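Local coordinates for saframycin Mx1 synthetase B (Legionella pneumophila subsp. pneumophila, PDB 3KXW), which belongs to the ANL superfamily of AMP-binding enzymes and is seen here with 5'-O-[(S)-(dodecanoyloxy)(hydroxy)phosphoryl]adenosine in its pocket, at residues F72-P77 with P216-M221; I210-L215 with I238-F243. All blocks are in the same frame, centred on the assembly; numbering follows the deposited sequence.

Contact 1 of 2, residues F72-P77 with P216-M221. With 1ZZ (5'-O-[(S)-(dodecanoyloxy)(hydroxy)phosphoryl]adenosine), chain B.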
loop_
_atom_site.group_PDB
_atom_site.type_symbol
_atom_site.label_atom_id
_atom_site.label_comp_id
_atom_site.label_asym_id
_atom_site.label_seq_id
_atom_site.Cartn_x
_atom_site.Cartn_y
_atom_site.Cartn_z
ATOM N N PHE A 72 0.979 9.130 13.254
ATOM C CA PHE A 72 2.265 9.649 12.782
ATOM C C PHE A 72 2.296 9.780 11.278
ATOM O O PHE A 72 1.775 8.910 10.557
ATOM C CB PHE A 72 3.418 8.701 13.166
ATOM C CG PHE A 72 3.740 8.697 14.621
ATOM C CD1 PHE A 72 4.616 9.640 15.151
ATOM C CD2 PHE A 72 3.165 7.738 15.465
ATOM C CE1 PHE A 72 4.902 9.651 16.523
ATOM C CE2 PHE A 72 3.460 7.722 16.828
ATOM C CZ PHE A 72 4.328 8.690 17.361
ATOM N N ALA A 73 2.938 10.842 10.803
ATOM C CA ALA A 73 3.394 10.888 9.423
ATOM C C ALA A 73 4.564 9.901 9.279
ATOM O O ALA A 73 5.153 9.472 10.281
ATOM C CB ALA A 73 3.832 12.317 9.052
ATOM N N PRO A 74 4.906 9.540 8.039
ATOM C CA PRO A 74 6.075 8.686 7.834
ATOM C C PRO A 74 7.326 9.278 8.494
ATOM O O PRO A 74 7.491 10.486 8.520
ATOM C CB PRO A 74 6.244 8.691 6.309
ATOM C CG PRO A 74 4.881 9.005 5.762
ATOM C CD PRO A 74 4.306 9.981 6.764
ATOM N N GLY A 75 8.205 8.427 9.004
ATOM C CA GLY A 75 9.404 8.891 9.659
ATOM C C GLY A 75 9.931 7.903 10.675
ATOM O O GLY A 75 9.370 6.820 10.881
ATOM N N LEU A 76 11.025 8.271 11.332
ATOM C CA LEU A 76 11.590 7.371 12.324
ATOM C C LEU A 76 10.721 7.301 13.588
ATOM O O LEU A 76 10.673 6.241 14.223
ATOM C CB LEU A 76 13.041 7.737 12.664
ATOM C CG LEU A 76 14.017 7.642 11.477
ATOM C CD1 LEU A 76 15.437 7.924 11.956
ATOM C CD2 LEU A 76 13.935 6.267 10.829
ATOM N N PRO A 77 10.051 8.412 13.969
ATOM C CA PRO A 77 9.223 8.286 15.189
ATOM C C PRO A 77 8.121 7.218 15.074
ATOM O O PRO A 77 7.874 6.483 16.034
ATOM C CB PRO A 77 8.621 9.686 15.363
ATOM C CG PRO A 77 9.660 10.605 14.751
ATOM C CD PRO A 77 10.262 9.828 13.585
ATOM N N PRO A 216 3.717 4.314 1.662
ATOM C CA PRO A 216 3.013 4.646 2.905
ATOM C C PRO A 216 3.315 3.591 3.986
ATOM O O PRO A 216 3.062 2.416 3.737
ATOM C CB PRO A 216 1.527 4.547 2.520
ATOM C CG PRO A 216 1.479 4.669 1.033
ATOM C CD PRO A 216 2.848 4.319 0.472
ATOM N N PRO A 217 3.828 3.999 5.154
ATOM C CA PRO A 217 4.056 3.026 6.230
ATOM C C PRO A 217 2.726 2.599 6.879
ATOM O O PRO A 217 2.746 1.748 7.757
ATOM C CB PRO A 217 4.910 3.797 7.258
ATOM C CG PRO A 217 4.903 5.215 6.859
ATOM C CD PRO A 217 4.175 5.376 5.539
ATOM N N HIS A 218 1.604 3.186 6.459
ATOM C CA HIS A 218 0.288 2.828 7.013
ATOM C C HIS A 218 -0.491 1.815 6.136
ATOM O O HIS A 218 -1.680 1.536 6.362
ATOM C CB HIS A 218 -0.565 4.074 7.211
ATOM C CG HIS A 218 0.171 5.240 7.816
ATOM N ND1 HIS A 218 0.176 5.498 9.172
ATOM C CD2 HIS A 218 0.896 6.231 7.245
ATOM C CE1 HIS A 218 0.865 6.601 9.409
ATOM N NE2 HIS A 218 1.318 7.063 8.257
ATOM N N HIS A 219 0.184 1.311 5.110
ATOM C CA HIS A 219 -0.337 0.236 4.262
ATOM C C HIS A 219 0.631 -0.953 4.461
ATOM O O HIS A 219 1.813 -0.754 4.718
ATOM C CB HIS A 219 -0.350 0.721 2.811
ATOM C CG HIS A 219 -0.738 -0.325 1.812
ATOM N ND1 HIS A 219 0.191 -1.097 1.143
ATOM C CD2 HIS A 219 -1.954 -0.721 1.363
ATOM C CE1 HIS A 219 -0.437 -1.919 0.320
ATOM N NE2 HIS A 219 -1.739 -1.714 0.437
ATOM N N ASP A 220 0.121 -2.177 4.388
ATOM C CA ASP A 220 0.943 -3.371 4.578
ATOM C C ASP A 220 2.286 -3.408 3.814
ATOM O O ASP A 220 3.304 -3.713 4.404
ATOM C CB ASP A 220 0.139 -4.651 4.315
ATOM C CG ASP A 220 -0.519 -4.665 2.954
ATOM O OD1 ASP A 220 -0.154 -3.816 2.102
ATOM O OD2 ASP A 220 -1.393 -5.546 2.737
HETATM N N MSE A 221 2.297 -3.099 2.527
HETATM C CA MSE A 221 3.535 -3.195 1.755
HETATM C C MSE A 221 4.684 -2.331 2.296
HETATM O O MSE A 221 5.808 -2.805 2.486
HETATM C CB MSE A 221 3.257 -2.846 0.290
HETATM C CG MSE A 221 4.187 -3.516 -0.662
HETATM SE SE MSE A 221 3.430 -3.680 -2.505
HETATM C CE MSE A 221 3.094 -1.792 -2.780
HETATM P P 1ZZ B . -4.072 -4.758 0.692
HETATM C C1 1ZZ B . 10.505 -5.951 0.376
HETATM N N1 1ZZ B . -3.748 -6.808 -5.391
HETATM O O1 1ZZ B . -1.773 -4.744 -1.617
HETATM C C2 1ZZ B . 9.172 -5.705 -0.342
HETATM N N2 1ZZ B . -1.614 -7.462 -5.531
HETATM O O2 1ZZ B . -2.450 -5.117 0.598
HETATM C C3 1ZZ B . 8.302 -6.968 -0.391
HETATM N N3 1ZZ B . -4.412 -7.239 -7.891
HETATM O O3 1ZZ B . -4.666 -5.547 1.751
HETATM C C4 1ZZ B . 6.840 -6.612 -0.701
HETATM N N4 1ZZ B . -2.540 -8.056 -9.170
HETATM O O4 1ZZ B . -4.213 -3.180 1.003
HETATM C C5 1ZZ B . 6.024 -7.816 -1.198
HETATM N N5 1ZZ B . -0.426 -8.531 -8.295
HETATM O O5 1ZZ B . -4.839 -5.041 -0.762
HETATM C C6 1ZZ B . 4.627 -7.319 -1.594
HETATM O O6 1ZZ B . -4.861 -5.565 -3.555
HETATM C C7 1ZZ B . 3.584 -8.231 -2.286
HETATM O O7 1ZZ B . -6.977 -7.171 -4.743
HETATM C C8 1ZZ B . 2.256 -7.625 -2.781
HETATM O O8 1ZZ B . -6.684 -8.298 -2.557
HETATM C C9 1ZZ B . 1.272 -7.540 -1.603
HETATM C C10 1ZZ B . 0.246 -6.387 -1.712
HETATM C C11 1ZZ B . -0.482 -6.256 -0.344
HETATM C C12 1ZZ B . -1.887 -5.674 -0.589
HETATM C C13 1ZZ B . -4.742 -6.294 -1.404
HETATM C C14 1ZZ B . -5.439 -6.262 -2.616
HETATM C C15 1ZZ B . -5.695 -7.690 -3.220
HETATM C C16 1ZZ B . -5.933 -7.476 -4.501
HETATM C C17 1ZZ B . -4.948 -6.448 -4.780
HETATM C C18 1ZZ B . -2.482 -7.008 -4.706
HETATM C C19 1ZZ B . -2.286 -7.545 -6.862
HETATM C C20 1ZZ B . -3.538 -7.209 -6.751
HETATM C C21 1ZZ B . -3.939 -7.599 -9.060
HETATM C C22 1ZZ B . -1.780 -8.045 -8.200
#

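Contact 2 of 2, residues I210-L215 with I238-F243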
loop_
_atom_site.group_PDB
_atom_site.type_symbol
_atom_site.label_atom_id
_atom_site.label_comp_id
_atom_site.label_asym_id
_atom_site.label_seq_id
_atom_site.Cartn_x
_atom_site.Cartn_y
_atom_site.Cartn_z
ATOM N N ILE A 210 20.022 -3.580 0.021
ATOM C CA ILE A 210 19.613 -2.303 0.582
ATOM C C ILE A 210 18.210 -1.984 0.071
ATOM O O ILE A 210 17.951 -2.001 -1.120
ATOM C CB ILE A 210 20.597 -1.186 0.210
ATOM C CG1 ILE A 210 21.964 -1.482 0.863
ATOM C CG2 ILE A 210 20.067 0.185 0.649
ATOM C CD1 ILE A 210 23.004 -0.419 0.599
ATOM N N ILE A 211 17.288 -1.709 0.976
ATOM C CA ILE A 211 15.944 -1.420 0.513
ATOM C C ILE A 211 15.688 0.075 0.497
ATOM O O ILE A 211 16.019 0.775 1.456
ATOM C CB ILE A 211 14.901 -2.133 1.394
ATOM C CG1 ILE A 211 15.100 -3.658 1.313
ATOM C CG2 ILE A 211 13.486 -1.694 1.014
ATOM C CD1 ILE A 211 14.169 -4.456 2.249
ATOM N N PHE A 212 15.112 0.582 -0.584
ATOM C CA PHE A 212 14.631 1.960 -0.560
ATOM C C PHE A 212 13.105 1.961 -0.617
ATOM O O PHE A 212 12.513 1.156 -1.334
ATOM C CB PHE A 212 15.201 2.813 -1.699
ATOM C CG PHE A 212 14.797 4.234 -1.590
ATOM C CD1 PHE A 212 15.562 5.122 -0.836
ATOM C CD2 PHE A 212 13.572 4.669 -2.099
ATOM C CE1 PHE A 212 15.147 6.434 -0.668
ATOM C CE2 PHE A 212 13.162 5.972 -1.919
ATOM C CZ PHE A 212 13.947 6.864 -1.197
ATOM N N SER A 213 12.468 2.842 0.135
ATOM C CA SER A 213 11.023 2.928 0.057
ATOM C C SER A 213 10.491 4.327 0.248
ATOM O O SER A 213 10.922 5.023 1.155
ATOM C CB SER A 213 10.396 2.005 1.090
ATOM O OG SER A 213 8.978 2.004 0.977
ATOM N N TRP A 214 9.550 4.736 -0.600
ATOM C CA TRP A 214 8.737 5.930 -0.300
ATOM C C TRP A 214 7.318 5.532 0.098
ATOM O O TRP A 214 6.471 6.403 0.299
ATOM C CB TRP A 214 8.656 6.894 -1.503
ATOM C CG TRP A 214 8.166 6.214 -2.775
ATOM C CD1 TRP A 214 8.943 5.707 -3.767
ATOM C CD2 TRP A 214 6.804 5.974 -3.168
ATOM N NE1 TRP A 214 8.156 5.151 -4.756
ATOM C CE2 TRP A 214 6.840 5.304 -4.409
ATOM C CE3 TRP A 214 5.562 6.259 -2.595
ATOM C CZ2 TRP A 214 5.690 4.901 -5.081
ATOM C CZ3 TRP A 214 4.406 5.871 -3.274
ATOM C CH2 TRP A 214 4.478 5.192 -4.502
ATOM N N LEU A 215 7.061 4.230 0.198
ATOM C CA LEU A 215 5.686 3.718 0.361
ATOM C C LEU A 215 5.037 4.085 1.682
ATOM O O LEU A 215 5.701 4.178 2.703
ATOM C CB LEU A 215 5.639 2.200 0.171
ATOM C CG LEU A 215 6.120 1.627 -1.165
ATOM C CD1 LEU A 215 6.040 0.093 -1.142
ATOM C CD2 LEU A 215 5.345 2.219 -2.374
ATOM N N ILE A 238 16.094 2.464 3.633
ATOM C CA ILE A 238 16.277 3.892 3.384
ATOM C C ILE A 238 14.971 4.447 2.864
ATOM O O ILE A 238 14.419 3.899 1.909
ATOM C CB ILE A 238 17.369 4.162 2.290
ATOM C CG1 ILE A 238 18.640 3.360 2.580
ATOM C CG2 ILE A 238 17.625 5.684 2.146
ATOM C CD1 ILE A 238 19.396 3.816 3.719
HETATM N N MSE A 239 14.459 5.513 3.479
HETATM C CA MSE A 239 13.070 5.893 3.229
HETATM C C MSE A 239 12.820 7.394 3.044
HETATM O O MSE A 239 13.566 8.233 3.527
HETATM C CB MSE A 239 12.188 5.395 4.375
HETATM C CG MSE A 239 12.143 3.878 4.505
HETATM SE SE MSE A 239 11.542 3.434 6.331
HETATM C CE MSE A 239 13.200 3.932 7.291
HETATM N N MSE A 240 11.739 7.702 2.346
HETATM C CA MSE A 240 11.187 9.040 2.359
HETATM C C MSE A 240 9.667 8.915 2.354
HETATM O O MSE A 240 9.118 7.803 2.244
HETATM C CB MSE A 240 11.656 9.831 1.140
HETATM C CG MSE A 240 11.088 9.328 -0.175
HETATM SE SE MSE A 240 11.827 10.342 -1.691
HETATM C CE MSE A 240 10.938 9.363 -3.124
ATOM N N SER A 241 8.979 10.046 2.453
ATOM C CA SER A 241 7.520 10.025 2.494
ATOM C C SER A 241 6.878 9.933 1.104
ATOM O O SER A 241 7.473 10.327 0.108
ATOM C CB SER A 241 7.003 11.278 3.192
ATOM O OG SER A 241 7.250 12.418 2.388
ATOM N N PRO A 242 5.643 9.448 1.038
ATOM C CA PRO A 242 4.972 9.429 -0.263
ATOM C C PRO A 242 4.803 10.838 -0.803
ATOM O O PRO A 242 4.861 11.028 -2.020
ATOM C CB PRO A 242 3.606 8.807 0.055
ATOM C CG PRO A 242 3.859 7.972 1.245
ATOM C CD PRO A 242 4.841 8.773 2.072
ATOM N N PHE A 243 4.602 11.812 0.089
ATOM C CA PHE A 243 4.508 13.213 -0.343
ATOM C C PHE A 243 5.749 13.623 -1.155
ATOM O O PHE A 243 5.644 14.257 -2.204
ATOM C CB PHE A 243 4.316 14.129 0.878
ATOM C CG PHE A 243 4.359 15.599 0.553
ATOM C CD1 PHE A 243 3.226 16.260 0.112
ATOM C CD2 PHE A 243 5.539 16.313 0.676
ATOM C CE1 PHE A 243 3.265 17.630 -0.198
ATOM C CE2 PHE A 243 5.583 17.676 0.376
ATOM C CZ PHE A 243 4.446 18.326 -0.064
HETATM O O HOH W 1 7.324 6.286 3.821
#

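Contact 1 of 2, residues F72-P77 with P216-M221
Pro74 meets Pro217, the second residue of a type I beta turn from Pro216 to His219 in the AMP-binding domain, ring against ring. The two rings cross at about a right angle. Pro74 CG lies 3.7 Å from Pro217 CD, and Pro74 CB lies 3.8 Å from Pro217 CG. Next to this apolar pair, the edge of the His218 ring faces the backbone carbonyl of Phe72. The His218 ring also meets that of Tyr96.

Both segments run into the first turn of a helix. Gly75 is the N-cap residue of helix 76-87, and His219 is that of helix 220-233. Leu78 of the first helix touches both Pro217 and His218. Phe32 of strand 28-34 backs Pro74.

The far end of the turn reaches the ligand. His219 CG is anti to the backbone N (chi1 174°), and NE2 makes a weak hydrogen bond of 2.9 Å to O4 of 1ZZ. Asp220 CG sits 3.8 Å above one face of the His219 ring, toward its rim. Asp442, Cys326 and Ala330 add hydrogen bonds to the same ligand. Met221, present as selenomethionine, flanks the dodecanoyl chain: its CG and its SE each approach 1ZZ C6 to 3.9 Å.

Contact 2 of 2, residues I210-L215 with I238-F243
Phe212 lays one face of its ring over the carbonyl O of Ile238, with CD1 3.2 Å from that O. Its CG is anti to the backbone N (chi1 -175°). Ile238 CG2 presses on Phe212 CD1 at 3.7 Å, the two side chains crossing at about a right angle. Met240, present as selenomethionine, is the next bump. Its CG drops into the hollow formed by Trp214 CB, 3.7 Å away, and Phe212 CZ. Its SE lies at the edge of the Phe212 ring, a Met-aromatic contact.

Further on, Pro242 CG pushes up to the Trp214 carbonyl O, at 3.2 Å. Leu215 CD2 lies over one face of the indole, and Phe245 stacks on the same ring system.

Three backbone bonds hold the two segments in register: Ile238 N to Ile211 O, Ser213 N to Ile238 O, and Met240 N to Ser213 O. Beyond the strands, one water donates to both Leu215 O and Met240 O. Ser213 OG accepts from Leu215 N at 3.0 Å, forming an ST turn. Helix 220-233 packs on the face carrying Ser213 and Met239. This is the parallel strand pair of a beta-alpha-beta unit.

Overall arrangement
The chain enters contact 1 at 72-77, between strand 67-71 and helix 76-87. After 138 residues, contact 1 closes at 216-221. Contact 2 has opened just before, at 210-215, and closes later, at 238-243. The two therefore cross. Segments 210-215 and 216-221 are continuous, so strand 210-213 leads through Trp214 and Leu215 into the turn of contact 1 and then helix 220-233. Pro242 joins the two sites, packing against both Pro74 and Pro216. Met221 CE also touches Leu215 CD1. Together they tie the start of helix 76-87 to the sheet that holds strands 28-34, 236-239 and 210-213, next to the ligand pocket.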